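Local coordinates for protein endonuclease V (PDB 6OZE) that acts as an inosine-specific endoribonuclease, cleaving inosine-containing RNA in a metal-ion-dependent reaction, at residues 7-12 and 85-90; 24-29 and 204-209; 53-58 and 77-82; 71-76 and 100-105; 118-123 and 148-153. The protein carries 4 engineered substitutions. One frame throughout, in Å; residues are numbered along the deposited sequence. Where two conformers were deposited one is given.

Contact 1 of 5, residues 7-12 and 85-90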
# COMPACT_ATOMS: atom_id res chain seq x y z
N SER A 7 -22.29 -8.17 6.17
CA SER A 7 -22.10 -9.60 6.36
C SER A 7 -21.46 -10.25 5.14
O SER A 7 -20.51 -11.04 5.26
CB SER A 7 -23.44 -10.27 6.69
OG SER A 7 -23.31 -11.68 6.70
N LEU A 8 -21.95 -9.92 3.94
CA LEU A 8 -21.38 -10.49 2.73
C LEU A 8 -19.99 -9.93 2.43
O LEU A 8 -19.14 -10.66 1.90
CB LEU A 8 -22.34 -10.28 1.55
CG LEU A 8 -23.62 -11.10 1.67
CD1 LEU A 8 -24.55 -10.81 0.53
CD2 LEU A 8 -23.30 -12.59 1.72
N TRP A 9 -19.74 -8.66 2.74
CA TRP A 9 -18.39 -8.12 2.61
C TRP A 9 -17.42 -8.85 3.53
O TRP A 9 -16.30 -9.20 3.13
CB TRP A 9 -18.39 -6.63 2.96
CG TRP A 9 -18.66 -5.72 1.80
CD1 TRP A 9 -18.83 -6.07 0.50
CD2 TRP A 9 -18.78 -4.30 1.86
NE1 TRP A 9 -19.05 -4.95 -0.27
CE2 TRP A 9 -19.02 -3.84 0.55
CE3 TRP A 9 -18.69 -3.36 2.89
CZ2 TRP A 9 -19.18 -2.50 0.24
CZ3 TRP A 9 -18.84 -2.02 2.58
CH2 TRP A 9 -19.09 -1.60 1.27
N LYS A 10 -17.83 -9.07 4.79
CA LYS A 10 -16.99 -9.83 5.71
C LYS A 10 -16.69 -11.21 5.17
O LYS A 10 -15.55 -11.70 5.26
CB LYS A 10 -17.68 -9.94 7.07
CG LYS A 10 -17.63 -8.68 7.91
CD LYS A 10 -18.43 -8.87 9.19
CE LYS A 10 -18.64 -7.57 9.94
NZ LYS A 10 -19.51 -7.77 11.13
N ARG A 11 -17.70 -11.87 4.61
CA ARG A 11 -17.50 -13.21 4.07
C ARG A 11 -16.55 -13.18 2.88
O ARG A 11 -15.74 -14.10 2.69
CB ARG A 11 -18.85 -13.81 3.69
CG ARG A 11 -18.85 -15.30 3.66
CD ARG A 11 -19.28 -15.80 2.32
NE ARG A 11 -20.69 -16.17 2.30
CZ ARG A 11 -21.24 -16.93 1.36
NH1 ARG A 11 -20.50 -17.39 0.36
NH2 ARG A 11 -22.52 -17.23 1.43
N GLU A 12 -16.63 -12.14 2.05
CA GLU A 12 -15.73 -12.04 0.91
C GLU A 12 -14.30 -11.73 1.36
O GLU A 12 -13.34 -12.24 0.77
CB GLU A 12 -16.26 -10.98 -0.07
CG GLU A 12 -15.37 -10.69 -1.28
CD GLU A 12 -15.27 -11.85 -2.27
OE1 GLU A 12 -15.81 -12.94 -1.98
OE2 GLU A 12 -14.65 -11.65 -3.34
N SER A 85 -15.62 1.60 8.21
CA SER A 85 -14.28 1.33 8.70
C SER A 85 -14.00 -0.16 8.68
O SER A 85 -14.80 -0.97 9.17
CB SER A 85 -14.12 1.87 10.12
OG SER A 85 -14.14 3.28 10.13
N GLY A 86 -12.85 -0.54 8.11
CA GLY A 86 -12.49 -1.92 7.94
C GLY A 86 -12.84 -2.48 6.57
O GLY A 86 -12.47 -3.62 6.28
N PHE A 87 -13.52 -1.71 5.74
CA PHE A 87 -14.02 -2.16 4.44
C PHE A 87 -13.66 -1.19 3.32
O PHE A 87 -14.27 -1.24 2.25
CB PHE A 87 -15.53 -2.38 4.51
CG PHE A 87 -15.95 -3.41 5.51
CD1 PHE A 87 -15.98 -4.75 5.16
CD2 PHE A 87 -16.31 -3.05 6.80
CE1 PHE A 87 -16.37 -5.71 6.07
CE2 PHE A 87 -16.70 -4.01 7.72
CZ PHE A 87 -16.73 -5.34 7.36
N LEU A 88 -12.69 -0.30 3.56
CA LEU A 88 -12.30 0.68 2.55
C LEU A 88 -11.93 0.02 1.23
O LEU A 88 -12.20 0.58 0.16
CB LEU A 88 -11.13 1.52 3.05
CG LEU A 88 -10.50 2.49 2.04
CD1 LEU A 88 -11.52 3.51 1.55
CD2 LEU A 88 -9.29 3.20 2.64
N ALA A 89 -11.32 -1.16 1.29
CA ALA A 89 -10.87 -1.80 0.06
C ALA A 89 -12.01 -2.03 -0.92
O ALA A 89 -11.80 -2.00 -2.14
CB ALA A 89 -10.14 -3.11 0.36
N PHE A 90 -13.24 -2.23 -0.42
CA PHE A 90 -14.37 -2.42 -1.32
C PHE A 90 -14.68 -1.17 -2.12
O PHE A 90 -15.30 -1.26 -3.19
CB PHE A 90 -15.59 -2.92 -0.56
CG PHE A 90 -15.46 -4.34 -0.10
CD1 PHE A 90 -15.82 -5.39 -0.93
CD2 PHE A 90 -14.94 -4.63 1.15
CE1 PHE A 90 -15.68 -6.70 -0.50
CE2 PHE A 90 -14.79 -5.94 1.58
CZ PHE A 90 -15.16 -6.97 0.75
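W9 reaches from helix 3-17 to both F87 and F90. Its CB lies 3.8 Å from F87 CD1 and also sits over the face of the F90 ring. Next comes the pyrrole part: CD1 is 3.4 Å from F90 CE1, and NE1 is 3.3 Å from F90 CD1. Here the five-membered ring of W9 and the F90 ring stack face to face, centroids 3.7 Å apart and planes only 15° from parallel; F90 CG, anti to its carbonyl carbon (chi1 -72°), brings the phenyl onto the indole. This aromatic cluster of W9, F87 and F90 joins helix 3-17 to the loop leading into helix 89-106 and to F90 within that helix. Farther out, CZ2 comes 3.7 Å from F90 CB, which makes a CH-pi contact over the six-membered ring, while CE3 lies 3.7 Å from F87 CB. The F87 ring itself is slid aside and barely overlaps the indole. At the edge of that phenyl ring K10 adds its CG, 3.5 Å from F87 CZ. E12 brings CG to the edge of the F90 ring, and its carboxylate forms a salt bridge with R15.

Contact 2 of 5, residues 24-29 and 204-209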
# COMPACT_ATOMS: atom_id res chain seq x y z
N ASP A 24 7.97 -14.87 0.70
CA ASP A 24 8.51 -14.46 -0.59
C ASP A 24 8.32 -15.58 -1.60
O ASP A 24 8.49 -16.76 -1.29
CB ASP A 24 10.00 -14.15 -0.42
CG ASP A 24 10.23 -12.96 0.49
OD1 ASP A 24 9.54 -11.93 0.31
OD2 ASP A 24 11.08 -13.08 1.41
N THR A 25 7.94 -15.20 -2.82
CA THR A 25 7.73 -16.16 -3.88
C THR A 25 8.65 -15.97 -5.08
O THR A 25 8.68 -16.83 -5.96
CB THR A 25 6.26 -16.14 -4.36
OG1 THR A 25 5.92 -14.84 -4.86
CG2 THR A 25 5.32 -16.49 -3.21
N GLU A 26 9.43 -14.88 -5.13
CA GLU A 26 10.28 -14.57 -6.27
C GLU A 26 11.73 -14.52 -5.84
O GLU A 26 12.03 -14.07 -4.72
CB GLU A 26 9.90 -13.22 -6.87
CG GLU A 26 8.39 -13.03 -7.05
CD GLU A 26 7.77 -14.12 -7.89
OE1 GLU A 26 8.35 -14.47 -8.95
OE2 GLU A 26 6.71 -14.65 -7.49
N ALA A 27 12.62 -14.96 -6.72
CA ALA A 27 14.05 -14.95 -6.42
C ALA A 27 14.53 -13.54 -6.07
O ALA A 27 15.38 -13.38 -5.18
CB ALA A 27 14.85 -15.51 -7.59
N TRP A 28 14.01 -12.52 -6.74
CA TRP A 28 14.51 -11.17 -6.50
C TRP A 28 14.24 -10.72 -5.07
O TRP A 28 14.99 -9.90 -4.53
CB TRP A 28 13.96 -10.16 -7.51
CG TRP A 28 12.47 -9.93 -7.48
CD1 TRP A 28 11.54 -10.48 -8.33
CD2 TRP A 28 11.73 -9.08 -6.58
NE1 TRP A 28 10.28 -10.03 -8.01
CE2 TRP A 28 10.36 -9.17 -6.95
CE3 TRP A 28 12.09 -8.25 -5.51
CZ2 TRP A 28 9.36 -8.48 -6.27
CZ3 TRP A 28 11.09 -7.56 -4.84
CH2 TRP A 28 9.73 -7.67 -5.23
N GLN A 29 13.20 -11.25 -4.43
CA GLN A 29 12.86 -10.84 -3.08
C GLN A 29 13.85 -11.37 -2.05
O GLN A 29 13.93 -10.82 -0.95
CB GLN A 29 11.45 -11.32 -2.73
CG GLN A 29 10.37 -10.71 -3.60
CD GLN A 29 9.04 -11.40 -3.40
OE1 GLN A 29 8.98 -12.63 -3.38
NE2 GLN A 29 7.98 -10.62 -3.22
N GLY A 204 1.15 -7.18 2.07
CA GLY A 204 -0.09 -7.34 1.34
C GLY A 204 -0.24 -8.76 0.86
O GLY A 204 -1.15 -9.48 1.29
N HIS A 205 0.66 -9.19 -0.02
CA HIS A 205 0.54 -10.50 -0.65
C HIS A 205 1.87 -10.85 -1.28
O HIS A 205 2.55 -9.97 -1.83
CB HIS A 205 -0.55 -10.47 -1.73
CG HIS A 205 -0.77 -11.78 -2.43
ND1 HIS A 205 -1.08 -12.95 -1.77
CD2 HIS A 205 -0.82 -12.08 -3.76
CE1 HIS A 205 -1.26 -13.92 -2.65
NE2 HIS A 205 -1.12 -13.41 -3.87
N ARG A 206 2.27 -12.11 -1.16
CA ARG A 206 3.44 -12.66 -1.86
C ARG A 206 4.74 -11.93 -1.52
O ARG A 206 5.61 -11.80 -2.38
CB ARG A 206 3.22 -12.74 -3.37
CG ARG A 206 2.31 -13.86 -3.79
CD ARG A 206 2.80 -14.48 -5.08
NE ARG A 206 2.20 -13.87 -6.25
CZ ARG A 206 2.85 -13.64 -7.39
NH1 ARG A 206 4.14 -13.96 -7.49
NH2 ARG A 206 2.23 -13.09 -8.42
N MET A 207 4.87 -11.46 -0.29
CA MET A 207 6.16 -10.97 0.18
C MET A 207 6.26 -11.20 1.67
O MET A 207 5.25 -11.19 2.38
CB MET A 207 6.34 -9.48 -0.16
CG MET A 207 7.81 -9.00 -0.12
SD MET A 207 8.03 -7.64 -1.29
CE MET A 207 9.82 -7.47 -1.31
N SER A 208 7.47 -11.45 2.15
CA SER A 208 7.70 -11.51 3.58
C SER A 208 7.79 -10.09 4.14
O SER A 208 8.08 -9.13 3.42
CB SER A 208 8.99 -12.28 3.90
OG SER A 208 10.12 -11.52 3.50
N LEU A 209 7.50 -9.97 5.43
CA LEU A 209 7.54 -8.65 6.05
C LEU A 209 8.96 -8.07 6.03
O LEU A 209 9.15 -6.89 5.73
CB LEU A 209 7.01 -8.73 7.48
CG LEU A 209 7.05 -7.43 8.28
CD1 LEU A 209 6.25 -6.33 7.57
CD2 LEU A 209 6.51 -7.68 9.67
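D24 and M207 bring their CA atoms within 4.3 Å where the loop ahead of strand 39-47 passes the chain leaving strand 199-205. The D24 carboxylate takes two bonds from S208: OD1 accepts from S208 N above the carboxylate plane at 2.8 Å, nearly straight at 176°, and OD2 accepts from S208 OG on the syn side, tilted out of that plane. With CD anti to CA (chi2 169°), Q29 extends its amide to R206 O, where NE2 donates at 2.8 Å almost in the amide plane, while OE1 gathers the backbone N-H groups of T25 and E26. An alanine in place of Q29 would probably leave R206 O and both of those N-H groups without their mates, setting the loop free to shift. E26 OE2 forms a salt bridge to R206 NH1 at 2.7 Å and also accepts from T25 OG1; the T25 side chain crosses that of R206 at about a right angle, OG1 3.1 Å from R206 CD. M207 CE packs 3.8 Å from W28 CZ3, and its SD makes an oblique Met-aromatic contact. G204 and H205 form a classic beta bulge opposite C142, and S208 N-caps helix 209-218, a strand-to-helix junction of this RNase H-like fold.

Contact 3 of 5, residues 53-58 and 77-82. With ACT (acetate ion), chain B.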
# COMPACT_ATOMS: atom_id res chain seq x y z
N VAL A 53 -17.27 10.90 -2.53
CA VAL A 53 -17.57 10.02 -3.65
C VAL A 53 -16.58 10.19 -4.81
O VAL A 53 -15.97 9.23 -5.25
CB VAL A 53 -19.05 10.14 -4.11
CG1 VAL A 53 -19.98 9.81 -2.95
CG2 VAL A 53 -19.37 11.52 -4.66
N ARG A 54 -16.40 11.42 -5.29
CA ARG A 54 -15.48 11.61 -6.42
C ARG A 54 -14.03 11.56 -5.96
O ARG A 54 -13.66 12.17 -4.95
CB ARG A 54 -15.76 12.93 -7.15
CG ARG A 54 -15.23 12.97 -8.59
CD ARG A 54 -15.95 11.97 -9.51
NE ARG A 54 -15.56 12.12 -10.91
CZ ARG A 54 -15.78 11.22 -11.87
NH1 ARG A 54 -15.38 11.46 -13.11
NH2 ARG A 54 -16.37 10.06 -11.58
N ALA A 55 -13.21 10.86 -6.72
CA ALA A 55 -11.83 10.62 -6.35
C ALA A 55 -11.01 10.43 -7.61
O ALA A 55 -11.56 10.37 -8.73
CB ALA A 55 -11.72 9.38 -5.45
N CYS A 56 -9.70 10.36 -7.45
CA CYS A 56 -8.81 9.98 -8.53
C CYS A 56 -8.04 8.73 -8.13
O CYS A 56 -7.56 8.63 -6.99
CB CYS A 56 -7.82 11.11 -8.85
SG CYS A 56 -6.78 10.77 -10.25
N ALA A 57 -7.96 7.77 -9.05
CA ALA A 57 -7.17 6.56 -8.86
C ALA A 57 -5.98 6.63 -9.80
O ALA A 57 -6.13 6.98 -10.98
CB ALA A 57 -8.01 5.31 -9.16
N SER A 58 -4.78 6.32 -9.27
CA SER A 58 -3.57 6.42 -10.07
C SER A 58 -2.71 5.17 -9.92
O SER A 58 -2.63 4.57 -8.84
CB SER A 58 -2.72 7.63 -9.66
OG SER A 58 -3.44 8.84 -9.90
N VAL A 77 -12.83 8.87 -10.76
CA VAL A 77 -13.75 7.78 -10.50
C VAL A 77 -14.74 8.22 -9.43
O VAL A 77 -14.51 9.18 -8.70
CB VAL A 77 -13.02 6.49 -10.03
CG1 VAL A 77 -12.04 6.00 -11.11
CG2 VAL A 77 -12.28 6.75 -8.73
N SER A 78 -15.87 7.52 -9.36
CA SER A 78 -16.89 7.76 -8.34
C SER A 78 -16.96 6.55 -7.42
O SER A 78 -17.31 5.46 -7.87
CB SER A 78 -18.25 8.01 -8.98
OG SER A 78 -18.25 9.21 -9.73
N LEU A 79 -16.63 6.75 -6.14
CA LEU A 79 -16.60 5.67 -5.15
C LEU A 79 -17.98 5.57 -4.53
O LEU A 79 -18.28 6.20 -3.52
CB LEU A 79 -15.54 5.94 -4.08
CG LEU A 79 -14.11 6.26 -4.52
CD1 LEU A 79 -13.14 6.07 -3.37
CD2 LEU A 79 -13.69 5.41 -5.68
N THR A 80 -18.84 4.77 -5.15
CA THR A 80 -20.24 4.72 -4.74
C THR A 80 -20.53 3.67 -3.67
O THR A 80 -21.61 3.70 -3.07
CB THR A 80 -21.13 4.52 -5.97
OG1 THR A 80 -20.66 3.40 -6.72
CG2 THR A 80 -21.09 5.77 -6.85
N ALA A 81 -19.60 2.75 -3.41
CA ALA A 81 -19.79 1.81 -2.32
C ALA A 81 -19.78 2.56 -0.99
O ALA A 81 -19.04 3.54 -0.83
CB ALA A 81 -18.68 0.76 -2.32
N PRO A 82 -20.60 2.15 -0.03
CA PRO A 82 -20.62 2.85 1.26
C PRO A 82 -19.29 2.75 1.99
O PRO A 82 -18.53 1.79 1.82
CB PRO A 82 -21.74 2.13 2.04
CG PRO A 82 -21.96 0.84 1.31
CD PRO A 82 -21.64 1.12 -0.12
C ACT B . -14.76 14.69 -12.78
O ACT B . -15.35 14.61 -11.67
OXT ACT B . -14.31 13.76 -13.50
CH3 ACT B . -14.62 16.12 -13.35
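V77 and A55 form an antiparallel hydrogen-bonded pair, V77 N giving to A55 O at 2.8 Å and A55 N to V77 O at 2.9 Å. V77 CG2 reaches to 4.2 Å from A55 CB, on the sheet face that F95 of helix 89-106 also touches. S78 follows in a non-hydrogen-bonded pair with R54, and both side chains rise on the other face. There S78 OG accepts from R54 NH2 at 2.8 Å, with a bent angle of 138° at the hydrogen. The R54 chain turns at chi2 (66°), which sets CD 3.2 Å from V77 O, and V77 N lies over one face of the guanidinium, toward the rim. The NE/NH1 edge binds an acetate, NE giving to O and NH1 to OXT, each at 2.6 Å. A methionine in place of R54 would probably leave S78 OG without this donor and remove the positive charge that pairs with the acetate. L79, the centre of an inverse gamma turn, ends the pairing as its N meets V53 O at 2.7 Å, and its CG packs on A55 CB. The hairpin is thus apolar toward the helix and cationic at R54, where the acetate, probably from the crystallisation liquor, suggests that a small anion can be held.

Contact 4 of 5, residues 71-76 and 100-105; sequences YEESRM and VQQLRE
The Y71 ring carries L103 CD1 on one face, 3.5 Å from the centroid and over the centre. At the ring's edge, in its plane, stands a water that accepts from Y71 OH at 2.7 Å and donates to Q102 OE1; the same hydroxyl is hydrogen-bonded to K106. The R75 guanidinium offers its edge to Q102, tip to tip, with guanidinium and amide planes 46° apart. Q102 OE1 takes weak bonds from R75 NH1 at 2.9 Å and NH2 at 2.7 Å, so that, with the water, three donors converge on this one oxygen. Carrying it out to them is an extended glutamine chain, CD anti to CA (chi2 -166°). E73 OE2 forms a salt bridge with R75 NH1 at 2.9 Å, and E73 CG lies 3.6 Å from Q102 OE1. The axes of segments 71-76 and 100-105 approach to 10.3 Å, with 138° between their directions; L103 also touches V61 of strand 54-63, neighbour of the outermost strand 69-78, while E72 and S74 pack on helix 226-242.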
# COMPACT_ATOMS: atom_id res chain seq x y z
N TYR A 71 5.77 4.61 -16.42
CA TYR A 71 4.37 4.53 -16.80
C TYR A 71 3.56 5.28 -15.76
O TYR A 71 3.84 5.18 -14.56
CB TYR A 71 3.88 3.07 -16.83
CG TYR A 71 2.41 2.92 -17.17
CD1 TYR A 71 2.00 2.87 -18.49
CD2 TYR A 71 1.45 2.82 -16.18
CE1 TYR A 71 0.67 2.73 -18.82
CE2 TYR A 71 0.09 2.68 -16.51
CZ TYR A 71 -0.27 2.64 -17.82
OH TYR A 71 -1.61 2.49 -18.18
N GLU A 72 2.54 6.01 -16.21
CA GLU A 72 1.63 6.63 -15.26
C GLU A 72 0.24 6.72 -15.88
O GLU A 72 0.10 7.02 -17.07
CB GLU A 72 2.10 8.03 -14.84
CG GLU A 72 2.32 9.00 -15.98
CD GLU A 72 2.92 10.31 -15.51
OE1 GLU A 72 3.79 10.28 -14.62
OE2 GLU A 72 2.51 11.37 -16.04
N GLU A 73 -0.77 6.43 -15.07
CA GLU A 73 -2.15 6.59 -15.51
C GLU A 73 -3.00 7.01 -14.33
O GLU A 73 -2.89 6.43 -13.25
CB GLU A 73 -2.68 5.29 -16.12
CG GLU A 73 -4.13 5.39 -16.66
CD GLU A 73 -4.29 6.32 -17.86
OE1 GLU A 73 -3.29 6.58 -18.56
OE2 GLU A 73 -5.42 6.77 -18.11
N SER A 74 -3.84 8.03 -14.54
CA SER A 74 -4.74 8.53 -13.50
C SER A 74 -6.13 8.63 -14.10
O SER A 74 -6.28 8.98 -15.27
CB SER A 74 -4.34 9.93 -13.06
OG SER A 74 -3.06 9.92 -12.42
N ARG A 75 -7.15 8.31 -13.30
CA ARG A 75 -8.52 8.40 -13.78
C ARG A 75 -9.41 8.91 -12.66
O ARG A 75 -9.34 8.43 -11.53
CB ARG A 75 -9.02 7.03 -14.24
CG ARG A 75 -8.30 6.52 -15.47
CD ARG A 75 -9.29 6.07 -16.52
NE ARG A 75 -9.25 4.62 -16.69
CZ ARG A 75 -8.33 3.99 -17.41
NH1 ARG A 75 -7.38 4.68 -18.02
NH2 ARG A 75 -8.35 2.67 -17.51
N MET A 76 -10.28 9.87 -12.99
CA MET A 76 -11.32 10.26 -12.05
C MET A 76 -12.38 9.16 -11.98
O MET A 76 -12.78 8.60 -13.01
CB MET A 76 -12.02 11.55 -12.49
CG MET A 76 -11.14 12.79 -12.65
SD MET A 76 -10.27 13.24 -11.11
CE MET A 76 -11.66 13.69 -10.08
N VAL A 100 -4.55 -1.70 -13.29
CA VAL A 100 -3.53 -2.73 -13.48
C VAL A 100 -3.85 -3.57 -14.71
O VAL A 100 -2.97 -3.87 -15.53
CB VAL A 100 -3.39 -3.58 -12.21
CG1 VAL A 100 -2.42 -4.74 -12.45
CG2 VAL A 100 -2.91 -2.73 -11.06
N GLN A 101 -5.13 -3.94 -14.89
CA GLN A 101 -5.49 -4.74 -16.05
C GLN A 101 -5.30 -3.97 -17.35
O GLN A 101 -4.82 -4.54 -18.34
CB GLN A 101 -6.92 -5.28 -15.92
CG GLN A 101 -7.26 -6.30 -17.00
CD GLN A 101 -6.37 -7.54 -16.93
OE1 GLN A 101 -5.88 -7.91 -15.86
NE2 GLN A 101 -6.14 -8.17 -18.08
N GLN A 102 -5.66 -2.69 -17.37
CA GLN A 102 -5.39 -1.87 -18.55
C GLN A 102 -3.91 -1.92 -18.92
O GLN A 102 -3.54 -2.09 -20.09
CB GLN A 102 -5.82 -0.42 -18.32
CG GLN A 102 -5.34 0.51 -19.42
CD GLN A 102 -5.46 1.98 -19.06
OE1 GLN A 102 -5.66 2.34 -17.90
NE2 GLN A 102 -5.34 2.85 -20.06
N LEU A 103 -3.04 -1.76 -17.92
CA LEU A 103 -1.60 -1.86 -18.17
C LEU A 103 -1.23 -3.24 -18.71
O LEU A 103 -0.49 -3.36 -19.69
CB LEU A 103 -0.84 -1.54 -16.89
CG LEU A 103 0.69 -1.61 -17.03
CD1 LEU A 103 1.17 -0.69 -18.15
CD2 LEU A 103 1.35 -1.27 -15.69
N ARG A 104 -1.75 -4.30 -18.07
CA ARG A 104 -1.39 -5.66 -18.44
C ARG A 104 -1.71 -5.95 -19.90
O ARG A 104 -1.00 -6.72 -20.56
CB ARG A 104 -2.10 -6.67 -17.53
CG ARG A 104 -1.40 -8.02 -17.41
CD ARG A 104 -2.28 -9.08 -16.74
NE ARG A 104 -2.69 -8.73 -15.38
CZ ARG A 104 -2.06 -9.11 -14.27
NH1 ARG A 104 -0.97 -9.86 -14.35
NH2 ARG A 104 -2.52 -8.74 -13.08
N GLU A 105 -2.77 -5.34 -20.44
CA GLU A 105 -3.16 -5.55 -21.82
C GLU A 105 -2.52 -4.54 -22.76
O GLU A 105 -2.20 -4.87 -23.91
CB GLU A 105 -4.68 -5.50 -21.95
CG GLU A 105 -5.39 -6.60 -21.16
CD GLU A 105 -6.89 -6.42 -21.12
OE1 GLU A 105 -7.40 -5.42 -21.68
OE2 GLU A 105 -7.57 -7.29 -20.53
O HOH W 1 -3.59 1.90 -16.48

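Contact 5 of 5, residues 118-123 and 148-153; sequences DGNGVL and KLLQVD
L123 and L150 pack where two loops meet, each following one of the adjacent parallel strands 115-118 and 142-146 in the sheet of this RNase H-like fold. Apolar contacts come first. L123 sends its side chain past L150 in the opposite direction, with CG anti to the backbone N (chi1 -162°), and its CD2 does most of the touching, 3.7 Å from L150 CB and 3.9 Å from V152 CG2. The other methyl, CD1, barely reaches L149 CD1. L185 and S202, from strands of the same sheet, also touch L123, while H125 adjoins L150 and V152.

Two methyls instead meet polar groups: L123 CD2 lies 3.4 Å from the carbonyl L150 O, and L150 CD1 lies 3.7 Å from the amide N120 ND2.

Polar contacts between the loops pass through water, as no direct hydrogen bond joins the two segments. One water donates to N120 OD1 at 2.8 Å and to K148 O, and accepts from L150 N at 2.9 Å, bridging both sides with three bonds. A second accepts from N120 ND2 at 2.9 Å and donates to K148 O as well. Both polar atoms of the asparagine amide are thereby engaged, and the single carbonyl oxygen of K148 receives a hydrogen from each water.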
# COMPACT_ATOMS: atom_id res chain seq x y z
N ASP A 118 -0.57 2.66 -1.07
CA ASP A 118 -0.90 3.59 -0.00
C ASP A 118 -2.08 3.03 0.78
O ASP A 118 -3.23 3.27 0.42
CB ASP A 118 -1.21 4.98 -0.56
CG ASP A 118 -1.43 6.02 0.53
OD1 ASP A 118 -1.41 5.68 1.73
OD2 ASP A 118 -1.63 7.20 0.19
N GLY A 119 -1.79 2.30 1.84
CA GLY A 119 -2.80 1.57 2.58
C GLY A 119 -2.15 0.43 3.33
O GLY A 119 -0.94 0.21 3.24
N ASN A 120 -2.96 -0.29 4.09
CA ASN A 120 -2.43 -1.37 4.90
C ASN A 120 -2.71 -2.72 4.25
O ASN A 120 -3.64 -2.88 3.45
CB ASN A 120 -3.03 -1.36 6.31
CG ASN A 120 -2.63 -0.15 7.12
OD1 ASN A 120 -1.61 -0.16 7.83
ND2 ASN A 120 -3.46 0.89 7.05
N GLY A 121 -1.89 -3.69 4.62
CA GLY A 121 -2.10 -5.08 4.27
C GLY A 121 -2.70 -5.85 5.43
O GLY A 121 -3.86 -5.63 5.80
N VAL A 122 -1.92 -6.75 6.01
CA VAL A 122 -2.44 -7.55 7.11
C VAL A 122 -2.59 -6.76 8.39
O VAL A 122 -3.30 -7.19 9.31
CB VAL A 122 -1.65 -8.86 7.24
CG1 VAL A 122 -1.70 -9.63 5.92
CG2 VAL A 122 -0.24 -8.57 7.62
N LEU A 123 -1.95 -5.59 8.50
CA LEU A 123 -2.16 -4.71 9.65
C LEU A 123 -3.48 -3.99 9.40
O LEU A 123 -3.52 -2.92 8.80
CB LEU A 123 -1.00 -3.73 9.79
CG LEU A 123 -0.75 -2.98 11.11
CD1 LEU A 123 0.52 -2.14 11.01
CD2 LEU A 123 -1.91 -2.11 11.53
N LYS A 148 0.10 6.33 8.87
CA LYS A 148 -0.31 6.39 10.27
C LYS A 148 -0.62 4.99 10.77
O LYS A 148 -0.92 4.07 10.00
CB LYS A 148 -1.52 7.32 10.48
CG LYS A 148 -2.77 6.93 9.72
CD LYS A 148 -3.92 7.87 10.06
CE LYS A 148 -5.05 7.77 9.05
NZ LYS A 148 -5.62 6.40 8.96
N LEU A 149 -0.54 4.83 12.09
CA LEU A 149 -0.72 3.54 12.73
C LEU A 149 -2.20 3.21 12.90
O LEU A 149 -2.93 3.95 13.58
CB LEU A 149 -0.02 3.54 14.09
CG LEU A 149 -0.15 2.23 14.87
CD1 LEU A 149 0.52 1.10 14.11
CD2 LEU A 149 0.44 2.38 16.27
N LEU A 150 -2.64 2.11 12.31
CA LEU A 150 -3.99 1.60 12.52
C LEU A 150 -4.01 0.84 13.84
O LEU A 150 -3.28 -0.14 14.00
CB LEU A 150 -4.37 0.67 11.38
CG LEU A 150 -5.57 0.99 10.48
CD1 LEU A 150 -5.93 -0.22 9.62
CD2 LEU A 150 -6.77 1.45 11.30
N GLN A 151 -4.85 1.27 14.78
CA GLN A 151 -4.81 0.71 16.13
C GLN A 151 -5.73 -0.51 16.23
O GLN A 151 -6.85 -0.45 16.74
CB GLN A 151 -5.14 1.78 17.17
CG GLN A 151 -4.06 2.86 17.28
CD GLN A 151 -4.35 3.88 18.37
OE1 GLN A 151 -3.44 4.52 18.89
NE2 GLN A 151 -5.62 4.03 18.71
N VAL A 152 -5.23 -1.64 15.73
CA VAL A 152 -5.97 -2.90 15.68
C VAL A 152 -5.16 -4.00 16.37
O VAL A 152 -3.94 -3.91 16.50
CB VAL A 152 -6.33 -3.32 14.24
CG1 VAL A 152 -7.26 -2.29 13.60
CG2 VAL A 152 -5.07 -3.50 13.42
N ASP A 153 -5.88 -5.04 16.80
CA ASP A 153 -5.27 -6.19 17.50
C ASP A 153 -4.40 -5.73 18.66
O ASP A 153 -3.28 -6.21 18.86
CB ASP A 153 -4.51 -7.11 16.54
CG ASP A 153 -4.12 -8.44 17.19
OD1 ASP A 153 -4.64 -8.76 18.28
OD2 ASP A 153 -3.27 -9.16 16.63
O HOH W 2 -0.94 1.25 10.10
O HOH W 3 -3.30 3.53 8.28

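From the N terminus, contact 1 opens in helix 3-17 and contact 2 in the loop beyond it. Contact 3 then opens and closes early, joining the hairpin of strands 54-63 and 69-78 within the spans of both. Contact 4 opens at 71-76, before contacts 3 and 1 have closed, and ends at 100-105; it therefore crosses both and ties the outermost strand to helix 89-106. Contact 1 has meanwhile closed at 85-90, where the chain enters that helix, and W9 touches P82 of contact 3. Contact 5 follows in series, linking loops after strands 115-118 and 142-146. Contact 2 closes last, at 204-209, enclosing contacts 3, 4 and 5 and crossing contact 1.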